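Local coordinates for protein putative metal-sulfur cluster biosynthesis proteins YuaD (Bacillus subtilis, PDB 1ORU) that is of unknown function but belongs to the MOSC family, whose members are generally thought to bind molybdenum and pyridoxal phosphate, at residues I71-I74 and E75-N78. Sequence-based numbering, arbitrary orientation.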
ATOM      1  N   ILE A  71     -11.338   8.333   1.818  1.00 12.42           N
ATOM      2  CA  ILE A  71     -12.598   7.835   2.367  1.00 13.48           C
ATOM      3  C   ILE A  71     -12.781   8.165   3.850  1.00 13.08           C
ATOM      4  O   ILE A  71     -11.837   8.080   4.637  1.00 12.09           O
ATOM      5  CB  ILE A  71     -12.708   6.295   2.239  1.00 13.66           C
ATOM      6  CG1 ILE A  71     -12.436   5.857   0.799  1.00 16.34           C
ATOM      7  CG2 ILE A  71     -14.094   5.837   2.686  1.00 12.52           C
ATOM      8  CD1 ILE A  71     -12.535   4.351   0.603  1.00 18.75           C
ATOM      9  N   VAL A  72     -14.002   8.545   4.219  1.00 13.50           N
ATOM     10  CA  VAL A  72     -14.336   8.830   5.614  1.00 13.51           C
ATOM     11  C   VAL A  72     -15.660   8.130   5.900  1.00 14.08           C
ATOM     12  O   VAL A  72     -16.427   7.844   4.981  1.00 15.36           O
ATOM     13  CB  VAL A  72     -14.518  10.353   5.896  1.00 14.28           C
ATOM     14  CG1 VAL A  72     -13.238  11.099   5.583  1.00 14.27           C
ATOM     15  CG2 VAL A  72     -15.684  10.918   5.090  1.00 15.37           C
ATOM     16  N   SER A  73     -15.932   7.839   7.163  1.00 14.99           N
ATOM     17  CA  SER A  73     -17.192   7.203   7.490  1.00 16.57           C
ATOM     18  C   SER A  73     -18.055   8.235   8.205  1.00 16.43           C
ATOM     19  O   SER A  73     -17.544   9.084   8.944  1.00 17.08           O
ATOM     20  CB  SER A  73     -16.973   5.975   8.377  1.00 18.87           C
ATOM     21  OG  SER A  73     -16.968   6.310   9.749  1.00 18.92           O
ATOM     22  N   ILE A  74     -19.357   8.175   7.958  1.00 16.31           N
ATOM     23  CA  ILE A  74     -20.297   9.099   8.586  1.00 16.30           C
ATOM     24  C   ILE A  74     -20.172   8.984  10.104  1.00 16.47           C
ATOM     25  O   ILE A  74     -20.190   9.992  10.817  1.00 16.97           O
ATOM     26  CB  ILE A  74     -21.757   8.775   8.179  1.00 15.91           C
ATOM     27  CG1 ILE A  74     -21.946   8.991   6.671  1.00 17.63           C
ATOM     28  CG2 ILE A  74     -22.734   9.621   8.999  1.00 15.72           C
ATOM     29  CD1 ILE A  74     -21.638  10.400   6.199  1.00 17.72           C
ATOM     30  N   GLU A  75     -20.046   7.751  10.594  1.00 16.19           N
ATOM     31  CA  GLU A  75     -19.927   7.516  12.027  1.00 17.21           C
ATOM     32  C   GLU A  75     -18.722   8.227  12.644  1.00 17.01           C
ATOM     33  O   GLU A  75     -18.850   8.880  13.682  1.00 16.78           O
ATOM     34  CB  GLU A  75     -19.831   6.018  12.331  1.00 16.18           C
ATOM     35  CG  GLU A  75     -21.071   5.198  12.011  1.00 17.79           C
ATOM     36  CD  GLU A  75     -21.124   4.743  10.564  1.00 19.64           C
ATOM     37  OE1 GLU A  75     -20.055   4.685   9.918  1.00 19.55           O
ATOM     38  OE2 GLU A  75     -22.230   4.424  10.076  1.00 17.72           O
ATOM     39  N   GLU A  76     -17.552   8.103  12.017  1.00 16.55           N
ATOM     40  CA  GLU A  76     -16.360   8.755  12.552  1.00 16.89           C
ATOM     41  C   GLU A  76     -16.439  10.282  12.433  1.00 17.31           C
ATOM     42  O   GLU A  76     -15.947  11.003  13.305  1.00 17.95           O
ATOM     43  CB  GLU A  76     -15.089   8.209  11.873  1.00 17.06           C
ATOM     44  CG  GLU A  76     -14.846   6.719  12.164  1.00 17.39           C
ATOM     45  CD  GLU A  76     -13.475   6.220  11.721  1.00 18.86           C
ATOM     46  OE1 GLU A  76     -13.002   6.639  10.643  1.00 18.26           O
ATOM     47  OE2 GLU A  76     -12.875   5.391  12.446  1.00 20.06           O
ATOM     48  N   CYS A  77     -17.065  10.780  11.371  1.00 18.05           N
ATOM     49  CA  CYS A  77     -17.202  12.226  11.207  1.00 18.59           C
ATOM     50  C   CYS A  77     -18.064  12.779  12.334  1.00 19.30           C
ATOM     51  O   CYS A  77     -17.802  13.869  12.839  1.00 19.00           O
ATOM     52  CB  CYS A  77     -17.839  12.573   9.859  1.00 18.70           C
ATOM     53  SG  CYS A  77     -16.718  12.433   8.450  1.00 19.32           S
ATOM     54  N   ASN A  78     -19.097  12.030  12.716  1.00 19.82           N
ATOM     55  CA  ASN A  78     -19.977  12.450  13.805  1.00 21.47           C
ATOM     56  C   ASN A  78     -19.167  12.438  15.094  1.00 22.47           C
ATOM     57  O   ASN A  78     -19.355  13.285  15.978  1.00 22.37           O
ATOM     58  CB  ASN A  78     -21.166  11.492  13.940  1.00 23.51           C
ATOM     59  CG  ASN A  78     -22.180  11.654  12.820  1.00 26.60           C
ATOM     60  OD1 ASN A  78     -23.124  10.868  12.704  1.00 29.29           O
ATOM     61  ND2 ASN A  78     -21.996  12.678  11.994  1.00 26.16           N
TER
HETATM   62  O   HOH W   1     -13.642   8.401   8.736  1.00 17.29           O
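With chi1 at 89°, S73 holds OG in the slot between its own backbone N and carbonyl carbon, while E76 sets CG beside its backbone N and then runs extended (chi2 -169°), so that OE1 comes round toward the backbone N of S73. S73 is the N-cap where strand 69-73 turns into helix 74-84, the strand-to-helix junction of a beta-alpha-beta unit completed by strand 98-101 in the MOSC domain. S73 OG accepts the amide N of E76 over 2.9 Å, a nearly straight bond (165° at the hydrogen). The same hydroxyl donates to the carbonyl of M103, so both of its roles are used in this buried place. E76 CG lies 3.2 Å from S73 OG, its methylene passing alongside the hydroxyl. Where a capping box would have the carboxylate meet S73 N directly, a water bridges the two: S73 N donates to it at 2.8 Å, and it donates to E76 OE1 at 2.7 Å. T107 OG1 also bonds that carboxylate oxygen, fixing its position. E75 bends at chi2, which brings OE1 near S73 CB, but its carboxylate is taken by the amides of G102 and M103. Replacing S73 by alanine is likely to leave the E76 amide and the M103 carbonyl without the hydroxyl they share. The first turn closes as C77 N bonds S73 O and N78 N bonds I74 O, each at 3.0 Å. On the buried flank, V72 CG2 rests against C77 SG at 3.8 Å.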